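Local coordinates for two-domain protein containing predicted PHP-like metal-dependent phosphoesterase (Bacteroides vulgatus ATCC 8482, PDB 3E38), which probably acts as a PHP-type metal-dependent phosphoesterase, possibly a 5'-3' exonuclease on DNA and RNA, with a trinuclear zinc site, at residues H24-F29 and G91-R96; S52-I57 and H102-F107; F132-H137 and T188-S193. One frame throughout, in Å; residues are numbered along the deposited sequence.

Contact 1. Residues H24-F29 and G91-R96. With ZN (zinc ion), chain I; ZN (zinc ion), chain H.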
loop_
_atom_site.group_PDB
_atom_site.type_symbol
_atom_site.label_atom_id
_atom_site.label_comp_id
_atom_site.label_asym_id
_atom_site.label_seq_id
_atom_site.Cartn_x
_atom_site.Cartn_y
_atom_site.Cartn_z
ATOM N N HIS B 24 10.396 -20.031 -16.096
ATOM C CA HIS B 24 10.428 -21.078 -15.070
ATOM C C HIS B 24 9.348 -20.886 -14.028
ATOM O O HIS B 24 9.357 -19.965 -13.228
ATOM C CB HIS B 24 11.800 -21.041 -14.391
ATOM C CG HIS B 24 12.089 -22.192 -13.490
ATOM N ND1 HIS B 24 13.377 -22.514 -13.120
ATOM C CD2 HIS B 24 11.293 -23.138 -12.949
ATOM C CE1 HIS B 24 13.360 -23.583 -12.349
ATOM N NE2 HIS B 24 12.109 -23.983 -12.224
HETATM N N MSE B 25 8.388 -21.779 -14.077
HETATM C CA MSE B 25 7.287 -21.738 -13.148
HETATM C C MSE B 25 6.551 -23.058 -13.143
HETATM O O MSE B 25 6.750 -23.888 -14.036
HETATM C CB MSE B 25 6.353 -20.604 -13.524
HETATM C CG MSE B 25 5.634 -20.803 -14.812
HETATM SE SE MSE B 25 4.680 -19.190 -15.384
HETATM C CE MSE B 25 6.203 -18.055 -15.507
ATOM N N HIS B 26 5.648 -23.164 -12.173
ATOM C CA HIS B 26 4.900 -24.389 -11.881
ATOM C C HIS B 26 3.439 -24.263 -11.577
ATOM O O HIS B 26 2.981 -23.241 -11.128
ATOM C CB HIS B 26 5.556 -25.078 -10.696
ATOM C CG HIS B 26 7.000 -25.373 -10.925
ATOM N ND1 HIS B 26 7.446 -26.563 -11.459
ATOM C CD2 HIS B 26 8.095 -24.612 -10.723
ATOM C CE1 HIS B 26 8.765 -26.531 -11.538
ATOM N NE2 HIS B 26 9.182 -25.358 -11.079
ATOM N N SER B 27 2.725 -25.343 -11.904
ATOM C CA SER B 27 1.280 -25.459 -11.659
ATOM C C SER B 27 1.030 -26.754 -10.892
ATOM O O SER B 27 1.948 -27.459 -10.546
ATOM C CB SER B 27 0.445 -25.437 -12.941
ATOM O OG SER B 27 0.452 -26.677 -13.673
ATOM N N VAL B 28 -0.227 -27.028 -10.610
ATOM C CA VAL B 28 -0.604 -28.220 -9.876
ATOM C C VAL B 28 -0.292 -29.536 -10.646
ATOM O O VAL B 28 -0.519 -30.643 -10.136
ATOM C CB VAL B 28 -2.160 -28.209 -9.549
ATOM C CG1 VAL B 28 -2.487 -27.181 -8.470
ATOM C CG2 VAL B 28 -2.969 -28.007 -10.795
ATOM N N PHE B 29 0.208 -29.376 -11.876
ATOM C CA PHE B 29 0.508 -30.492 -12.786
ATOM C C PHE B 29 1.912 -30.997 -12.476
ATOM O O PHE B 29 2.361 -32.005 -12.989
ATOM C CB PHE B 29 0.225 -30.140 -14.247
ATOM C CG PHE B 29 -1.256 -30.227 -14.611
ATOM C CD1 PHE B 29 -2.120 -29.187 -14.358
ATOM C CD2 PHE B 29 -1.763 -31.333 -15.231
ATOM C CE1 PHE B 29 -3.464 -29.284 -14.651
ATOM C CE2 PHE B 29 -3.111 -31.456 -15.522
ATOM C CZ PHE B 29 -3.961 -30.401 -15.248
ATOM N N GLY B 91 7.912 -25.913 -22.188
ATOM C CA GLY B 91 9.124 -26.296 -21.484
ATOM C C GLY B 91 8.813 -27.186 -20.327
ATOM O O GLY B 91 7.624 -27.414 -19.962
ATOM N N SER B 92 9.928 -27.635 -19.765
ATOM C CA SER B 92 9.961 -28.555 -18.649
ATOM C C SER B 92 11.239 -28.470 -17.864
ATOM O O SER B 92 12.317 -28.060 -18.362
ATOM C CB SER B 92 9.843 -30.018 -19.131
ATOM O OG SER B 92 8.610 -30.286 -19.806
ATOM N N GLU B 93 11.098 -28.976 -16.647
ATOM C CA GLU B 93 12.171 -29.034 -15.668
ATOM C C GLU B 93 12.661 -30.444 -15.364
ATOM O O GLU B 93 11.979 -31.258 -14.726
ATOM C CB GLU B 93 11.767 -28.336 -14.349
ATOM C CG GLU B 93 13.004 -28.156 -13.469
ATOM C CD GLU B 93 12.736 -27.461 -12.181
ATOM O OE1 GLU B 93 11.584 -27.178 -11.723
ATOM O OE2 GLU B 93 13.738 -27.149 -11.623
ATOM N N ILE B 94 13.882 -30.682 -15.821
ATOM C CA ILE B 94 14.600 -31.967 -15.639
ATOM C C ILE B 94 15.197 -31.789 -14.263
ATOM O O ILE B 94 16.077 -30.972 -14.037
ATOM C CB ILE B 94 15.679 -32.233 -16.717
ATOM C CG1 ILE B 94 15.084 -32.118 -18.115
ATOM C CG2 ILE B 94 16.355 -33.578 -16.504
ATOM C CD1 ILE B 94 16.154 -31.933 -19.248
ATOM N N THR B 95 14.603 -32.538 -13.352
ATOM C CA THR B 95 14.822 -32.461 -11.941
ATOM C C THR B 95 15.583 -33.676 -11.499
ATOM O O THR B 95 15.054 -34.782 -11.449
ATOM C CB THR B 95 13.432 -32.443 -11.194
ATOM O OG1 THR B 95 12.495 -31.555 -11.848
ATOM C CG2 THR B 95 13.600 -32.050 -9.750
ATOM N N ARG B 96 16.848 -33.466 -11.211
ATOM C CA ARG B 96 17.708 -34.526 -10.716
ATOM C C ARG B 96 18.558 -34.080 -9.529
ATOM O O ARG B 96 18.623 -32.933 -9.181
ATOM C CB ARG B 96 18.630 -34.966 -11.838
ATOM C CG ARG B 96 17.867 -35.423 -13.062
ATOM C CD ARG B 96 17.262 -36.816 -12.861
ATOM N NE ARG B 96 16.584 -37.250 -14.080
ATOM C CZ ARG B 96 16.610 -38.493 -14.547
ATOM N NH1 ARG B 96 17.318 -39.422 -13.928
ATOM N NH2 ARG B 96 15.988 -38.786 -15.681
HETATM ZN ZN ZN I . 11.353 -25.263 -10.618
HETATM ZN ZN ZN H . 14.332 -26.852 -9.521
HETATM O O HOH W 1 13.381 -25.398 -10.031
#
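Glu93 meets His24 and His26 through a shared zinc ion rather than through direct hydrogen bonds. The first zinc takes NE2 of His24 at 2.2 Å, NE2 of His26 also at 2.2 Å, and OE1 of Glu93 at the same distance. The three donor atoms are therefore drawn close together: Glu93 OE1 lies 3.3 Å from His24 NE2 and 3.1 Å from His26 NE2, spacings set by the metal they have in common. OE1 reaches the imidazole of His24 at its edge, near the ring plane. The carboxylate is turned differently against the two rings, its plane 84° from that of His24 but only 39° from that of His26.

Glutamate suits its place because it is long and has two oxygens. Its CG is anti to the backbone N (chi1 -168°) and the chain beyond stays extended, which carries the carboxylate from strand 87-95 out to the metals. There OE2 binds a second zinc at 2.2 Å, so one carboxylate bridges two ions, and a water joins the same pair. Metal bonds at both oxygens would fix the rotation of the group. Histidine offers NE2 to the metal while keeping ND1 for a second-shell partner: in His24, ND1 is hydrogen-bonded to Glu167, which orients the ring. Asp194 also binds the first zinc, while His102 and His137 also bind the second.

His24 and His26, two residues apart in the loop after strand 17-22, point their rings at one ion. This His-Xaa-His pair, joined by a bridging glutamate, is consistent with the multinuclear metal site of PHP-family phosphoesterases, in which an HxH motif and a bridging glutamate recur.

Contact 2. Residues S52-I57 and H102-F107. With ZN (zinc ion), chain H; ZN (zinc ion), chain J.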
loop_
_atom_site.group_PDB
_atom_site.type_symbol
_atom_site.label_atom_id
_atom_site.label_comp_id
_atom_site.label_asym_id
_atom_site.label_seq_id
_atom_site.Cartn_x
_atom_site.Cartn_y
_atom_site.Cartn_z
ATOM N N SER B 52 7.027 -19.594 -19.720
ATOM C CA SER B 52 7.134 -21.009 -19.950
ATOM C C SER B 52 6.743 -21.730 -18.661
ATOM O O SER B 52 7.420 -21.575 -17.638
ATOM C CB SER B 52 8.571 -21.375 -20.354
ATOM O OG SER B 52 8.696 -22.752 -20.695
ATOM N N LEU B 53 5.643 -22.472 -18.718
ATOM C CA LEU B 53 5.194 -23.312 -17.600
ATOM C C LEU B 53 6.047 -24.580 -17.707
ATOM O O LEU B 53 5.853 -25.436 -18.592
ATOM C CB LEU B 53 3.701 -23.576 -17.685
ATOM C CG LEU B 53 2.931 -24.211 -16.529
ATOM C CD1 LEU B 53 3.255 -23.580 -15.197
ATOM C CD2 LEU B 53 1.414 -24.114 -16.821
ATOM N N THR B 54 7.052 -24.636 -16.835
ATOM C CA THR B 54 8.062 -25.667 -16.859
ATOM C C THR B 54 7.910 -26.634 -15.714
ATOM O O THR B 54 8.651 -26.591 -14.753
ATOM C CB THR B 54 9.463 -25.046 -16.803
ATOM O OG1 THR B 54 9.667 -24.446 -15.518
ATOM C CG2 THR B 54 9.639 -24.025 -17.911
ATOM N N GLU B 55 6.972 -27.557 -15.879
ATOM C CA GLU B 55 6.685 -28.579 -14.867
ATOM C C GLU B 55 7.877 -29.530 -14.703
ATOM O O GLU B 55 8.675 -29.778 -15.619
ATOM C CB GLU B 55 5.433 -29.410 -15.185
ATOM C CG GLU B 55 4.122 -28.689 -15.620
ATOM C CD GLU B 55 3.470 -27.761 -14.617
ATOM O OE1 GLU B 55 3.971 -27.571 -13.487
ATOM O OE2 GLU B 55 2.401 -27.206 -14.987
ATOM N N HIS B 56 8.001 -30.036 -13.486
ATOM C CA HIS B 56 8.993 -31.055 -13.202
ATOM C C HIS B 56 8.562 -32.268 -13.996
ATOM O O HIS B 56 7.375 -32.620 -14.042
ATOM C CB HIS B 56 9.023 -31.470 -11.719
ATOM C CG HIS B 56 9.490 -30.406 -10.787
ATOM N ND1 HIS B 56 10.823 -30.074 -10.650
ATOM C CD2 HIS B 56 8.814 -29.624 -9.919
ATOM C CE1 HIS B 56 10.941 -29.114 -9.755
ATOM N NE2 HIS B 56 9.735 -28.815 -9.300
ATOM N N ILE B 57 9.549 -32.912 -14.591
ATOM C CA ILE B 57 9.344 -34.137 -15.308
ATOM C C ILE B 57 9.245 -35.236 -14.256
ATOM O O ILE B 57 8.267 -35.990 -14.220
ATOM C CB ILE B 57 10.521 -34.463 -16.310
ATOM C CG1 ILE B 57 10.505 -33.469 -17.493
ATOM C CG2 ILE B 57 10.457 -35.937 -16.763
ATOM C CD1 ILE B 57 9.312 -33.631 -18.460
ATOM N N HIS B 102 19.270 -29.482 -11.343
ATOM C CA HIS B 102 18.039 -29.174 -12.109
ATOM C C HIS B 102 18.311 -28.252 -13.263
ATOM O O HIS B 102 18.964 -27.221 -13.102
ATOM C CB HIS B 102 17.018 -28.438 -11.240
ATOM C CG HIS B 102 16.589 -29.168 -10.012
ATOM N ND1 HIS B 102 15.432 -28.853 -9.340
ATOM C CD2 HIS B 102 17.150 -30.195 -9.334
ATOM C CE1 HIS B 102 15.303 -29.651 -8.292
ATOM N NE2 HIS B 102 16.321 -30.484 -8.275
ATOM N N PHE B 103 17.795 -28.623 -14.428
ATOM C CA PHE B 103 17.855 -27.807 -15.658
ATOM C C PHE B 103 16.473 -27.648 -16.274
ATOM O O PHE B 103 15.661 -28.523 -16.210
ATOM C CB PHE B 103 18.692 -28.447 -16.750
ATOM C CG PHE B 103 20.209 -28.387 -16.535
ATOM C CD1 PHE B 103 20.797 -28.950 -15.435
ATOM C CD2 PHE B 103 21.030 -27.787 -17.496
ATOM C CE1 PHE B 103 22.169 -28.877 -15.245
ATOM C CE2 PHE B 103 22.385 -27.696 -17.314
ATOM C CZ PHE B 103 22.962 -28.248 -16.185
ATOM N N ASN B 104 16.271 -26.520 -16.931
ATOM C CA ASN B 104 15.092 -26.300 -17.757
ATOM C C ASN B 104 15.442 -26.409 -19.221
ATOM O O ASN B 104 16.465 -25.933 -19.671
ATOM C CB ASN B 104 14.425 -24.975 -17.491
ATOM C CG ASN B 104 13.461 -25.037 -16.340
ATOM O OD1 ASN B 104 13.497 -25.957 -15.534
ATOM N ND2 ASN B 104 12.568 -24.062 -16.273
ATOM N N ALA B 105 14.567 -27.123 -19.916
ATOM C CA ALA B 105 14.588 -27.324 -21.357
ATOM C C ALA B 105 13.389 -26.548 -21.869
ATOM O O ALA B 105 12.257 -26.880 -21.537
ATOM C CB ALA B 105 14.476 -28.805 -21.709
ATOM N N ILE B 106 13.643 -25.468 -22.602
ATOM C CA ILE B 106 12.549 -24.694 -23.185
ATOM C C ILE B 106 12.657 -24.718 -24.713
ATOM O O ILE B 106 13.660 -25.126 -25.332
ATOM C CB ILE B 106 12.403 -23.256 -22.574
ATOM C CG1 ILE B 106 13.572 -22.350 -22.963
ATOM C CG2 ILE B 106 12.268 -23.352 -21.012
ATOM C CD1 ILE B 106 13.409 -20.921 -22.554
ATOM N N PHE B 107 11.535 -24.354 -25.300
ATOM C CA PHE B 107 11.352 -24.419 -26.756
ATOM C C PHE B 107 11.248 -25.878 -27.187
ATOM O O PHE B 107 11.621 -26.287 -28.262
ATOM C CB PHE B 107 12.405 -23.612 -27.526
ATOM C CG PHE B 107 12.168 -22.121 -27.439
ATOM C CD1 PHE B 107 11.147 -21.548 -28.161
ATOM C CD2 PHE B 107 12.875 -21.327 -26.562
ATOM C CE1 PHE B 107 10.899 -20.227 -28.067
ATOM C CE2 PHE B 107 12.645 -19.973 -26.471
ATOM C CZ PHE B 107 11.648 -19.422 -27.217
HETATM ZN ZN ZN H . 14.332 -26.852 -9.521
HETATM ZN ZN ZN J . 9.099 -27.419 -7.805
HETATM O O HOH W 1 13.381 -25.398 -10.031
#
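The flat amide of Asn104 is directed at Thr54 with its nitrogen end: ND2 lies 3.0 Å from Thr54 OG1 and 3.4 Å from Thr54 CG2, the two side chains crossing at about a right angle. The imidazoles serve separate ions: His56 NE2 binds the zinc shared with Asp31 and His196 at 2.1 Å, and His102 ND1 the one shared with Glu93 and His137 at 2.3 Å. The other end of the Asn104 amide, OD1, accepts a hydrogen bond from Asn136, while Thr54 OG1 is hydrogen-bonded to the backbone N of Met25. Losing the amide to an alanine here would probably leave Asn136 without this acceptor and open a gap beside Thr54. Further along, Ile106 sets its CG2 3.6 Å from Ser52 OG and 4.1 Å from Thr54 CG2; with CG2 anti to the carbonyl carbon, the methyl lies against both neighbours. Ser52 OG itself is hydrogen-bonded to the carbonyl oxygen of Ile89.

Strand 87-95 runs between these two segments, parallel to strand 50-56 and antiparallel to strand 102-106, so the side chains meet across its width. Phe134 of strand 132-135 adjoins Asn104 and Ile106, and Leu230 of helix 223-231 packs on Ile106.

Contact 3. Residues F132-H137 and T188-S193. With ZN (zinc ion), chain H.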
loop_
_atom_site.group_PDB
_atom_site.type_symbol
_atom_site.label_atom_id
_atom_site.label_comp_id
_atom_site.label_asym_id
_atom_site.label_seq_id
_atom_site.Cartn_x
_atom_site.Cartn_y
_atom_site.Cartn_z
ATOM N N PHE B 132 16.276 -24.943 -25.923
ATOM C CA PHE B 132 17.183 -23.983 -25.268
ATOM C C PHE B 132 17.227 -24.437 -23.808
ATOM O O PHE B 132 16.201 -24.598 -23.142
ATOM C CB PHE B 132 16.751 -22.541 -25.426
ATOM C CG PHE B 132 17.672 -21.555 -24.747
ATOM C CD1 PHE B 132 17.469 -21.209 -23.392
ATOM C CD2 PHE B 132 18.721 -20.941 -25.455
ATOM C CE1 PHE B 132 18.305 -20.291 -22.748
ATOM C CE2 PHE B 132 19.569 -20.011 -24.822
ATOM C CZ PHE B 132 19.347 -19.679 -23.453
HETATM N N MSE B 133 18.437 -24.741 -23.365
HETATM C CA MSE B 133 18.648 -25.351 -22.043
HETATM C C MSE B 133 19.451 -24.527 -21.085
HETATM O O MSE B 133 20.533 -24.046 -21.410
HETATM C CB MSE B 133 19.347 -26.713 -22.221
HETATM C CG MSE B 133 18.364 -27.796 -22.748
HETATM SE SE MSE B 133 19.223 -29.348 -23.495
HETATM C CE MSE B 133 19.806 -28.617 -25.200
ATOM N N PHE B 134 18.931 -24.402 -19.871
ATOM C CA PHE B 134 19.689 -23.696 -18.851
ATOM C C PHE B 134 19.690 -24.342 -17.471
ATOM O O PHE B 134 18.772 -25.015 -17.074
ATOM C CB PHE B 134 19.280 -22.222 -18.787
ATOM C CG PHE B 134 17.824 -21.987 -18.463
ATOM C CD1 PHE B 134 17.402 -21.873 -17.143
ATOM C CD2 PHE B 134 16.889 -21.843 -19.482
ATOM C CE1 PHE B 134 16.049 -21.614 -16.842
ATOM C CE2 PHE B 134 15.543 -21.578 -19.198
ATOM C CZ PHE B 134 15.125 -21.469 -17.867
ATOM N N TRP B 135 20.813 -24.173 -16.790
ATOM C CA TRP B 135 20.983 -24.639 -15.416
ATOM C C TRP B 135 20.165 -23.771 -14.425
ATOM O O TRP B 135 20.304 -22.535 -14.357
ATOM C CB TRP B 135 22.473 -24.668 -15.091
ATOM C CG TRP B 135 22.830 -25.204 -13.775
ATOM C CD1 TRP B 135 22.057 -25.962 -12.950
ATOM C CD2 TRP B 135 24.127 -25.139 -13.166
ATOM N NE1 TRP B 135 22.770 -26.328 -11.833
ATOM C CE2 TRP B 135 24.049 -25.840 -11.946
ATOM C CE3 TRP B 135 25.332 -24.548 -13.533
ATOM C CZ2 TRP B 135 25.135 -25.948 -11.077
ATOM C CZ3 TRP B 135 26.416 -24.676 -12.694
ATOM C CH2 TRP B 135 26.308 -25.365 -11.467
ATOM N N ASN B 136 19.294 -24.450 -13.675
ATOM C CA ASN B 136 18.479 -23.804 -12.647
ATOM C C ASN B 136 19.145 -23.731 -11.267
ATOM O O ASN B 136 19.800 -24.654 -10.814
ATOM C CB ASN B 136 17.115 -24.499 -12.467
ATOM C CG ASN B 136 16.330 -24.608 -13.738
ATOM O OD1 ASN B 136 16.475 -23.800 -14.648
ATOM N ND2 ASN B 136 15.495 -25.630 -13.816
ATOM N N HIS B 137 18.904 -22.603 -10.600
ATOM C CA HIS B 137 19.358 -22.370 -9.236
ATOM C C HIS B 137 20.622 -23.129 -8.869
ATOM O O HIS B 137 20.603 -23.988 -8.020
ATOM C CB HIS B 137 18.236 -22.693 -8.228
ATOM C CG HIS B 137 17.470 -23.951 -8.509
ATOM N ND1 HIS B 137 17.990 -25.210 -8.300
ATOM C CD2 HIS B 137 16.188 -24.135 -8.914
ATOM C CE1 HIS B 137 17.075 -26.111 -8.599
ATOM N NE2 HIS B 137 15.983 -25.486 -8.994
ATOM N N THR B 188 24.017 -17.370 -21.654
ATOM C CA THR B 188 22.883 -16.446 -21.461
ATOM C C THR B 188 22.493 -16.368 -20.002
ATOM O O THR B 188 22.204 -17.383 -19.409
ATOM C CB THR B 188 21.708 -16.881 -22.299
ATOM O OG1 THR B 188 22.147 -16.880 -23.661
ATOM C CG2 THR B 188 20.487 -15.949 -22.126
HETATM N N MSE B 189 22.541 -15.155 -19.431
HETATM C CA MSE B 189 22.130 -14.931 -18.033
HETATM C C MSE B 189 20.626 -14.859 -17.999
HETATM O O MSE B 189 20.014 -14.115 -18.756
HETATM C CB MSE B 189 22.721 -13.653 -17.459
HETATM C CG MSE B 189 24.236 -13.639 -17.498
HETATM SE SE MSE B 189 24.856 -12.071 -16.646
HETATM C CE MSE B 189 26.703 -12.083 -17.430
ATOM N N ILE B 190 20.079 -15.696 -17.132
ATOM C CA ILE B 190 18.644 -15.878 -16.952
ATOM C C ILE B 190 18.126 -15.512 -15.572
ATOM O O ILE B 190 18.759 -15.727 -14.563
ATOM C CB ILE B 190 18.210 -17.348 -17.208
ATOM C CG1 ILE B 190 18.478 -17.784 -18.636
ATOM C CG2 ILE B 190 16.668 -17.507 -16.972
ATOM C CD1 ILE B 190 17.568 -17.128 -19.667
ATOM N N GLY B 191 16.905 -15.015 -15.546
ATOM C CA GLY B 191 16.270 -14.749 -14.273
ATOM C C GLY B 191 14.804 -15.122 -14.291
ATOM O O GLY B 191 14.046 -14.692 -15.161
ATOM N N THR B 192 14.418 -15.914 -13.304
ATOM C CA THR B 192 13.052 -16.443 -13.254
ATOM C C THR B 192 12.455 -16.449 -11.866
ATOM O O THR B 192 13.129 -16.206 -10.886
ATOM C CB THR B 192 13.009 -17.864 -13.793
ATOM O OG1 THR B 192 13.639 -18.716 -12.849
ATOM C CG2 THR B 192 13.766 -17.975 -15.119
ATOM N N SER B 193 11.156 -16.724 -11.828
ATOM C CA SER B 193 10.417 -16.737 -10.584
ATOM C C SER B 193 10.507 -18.108 -9.944
ATOM O O SER B 193 10.741 -18.226 -8.767
ATOM C CB SER B 193 8.940 -16.369 -10.780
ATOM O OG SER B 193 8.200 -17.365 -11.448
HETATM ZN ZN ZN H . 14.332 -26.852 -9.521
HETATM O O HOH W 1 13.381 -25.398 -10.031
#
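Within the curled sheet of the PHP domain, Phe132 and Phe134 of strand 132-135 face Thr188 and Ile190 of strand 188-192 in a buried apolar layer. The strands run steeply across each other, at 74°, with their axes 8.8 Å apart at closest approach, too far for backbone pairing, so side chains must span the interval. Phe134 places its ring so that Ile190 CG2 sits over one face, offset toward the rim, at 4.2 Å from CE1. A beta-branched isoleucine suits the place, its CG2 branching directly from CB to meet the apolar ring face. Phe132 instead presents its edge: CZ ends 3.8 Å from Thr188 CB, which lies near the ring plane. With chi1 at 180°, the ring of Phe132 is swung away from its own backbone N and out toward the other strand. Threonine is suitable there because its carbon side packs on the ring while OG1 is hydrogen-bonded to the carbonyl oxygen of Leu230.

Strand 165-170 is inserted between these two and pairs in parallel with both, an order consistent with the distorted beta/alpha barrel of PHP enzymes, where metal ligands follow the C-terminal ends of strands. His137, just beyond strand 132-135, obeys this rule: its NE2 binds a zinc at 2.2 Å, and Asn136 CB lies over one face of its ring. Leu230 of helix 223-231 touches both Phe132 and Ile190, while Thr192 OG1 is hydrogen-bonded to Glu167.

Contacts 1 and 2 lie side by side, their centres 5 Å apart, and the centre of contact 3 is about 13 Å from the first and 10 Å from the second. All three reach one mixed sheet, contact 1 through strand 87-95; in it strands 50-56, 87-95, 102-106 and 132-135 follow one another as neighbours. Along the chain the segments of contacts 1 and 2 alternate, so these two interlock, whereas contact 3 opens only after both have closed. The zinc ion held by Glu93, His102 and His137 takes one ligand from each contact. Strands and loops far apart in sequence thus converge on one metal centre, with the apolar side chains of contact 3 deeper in the same sheet.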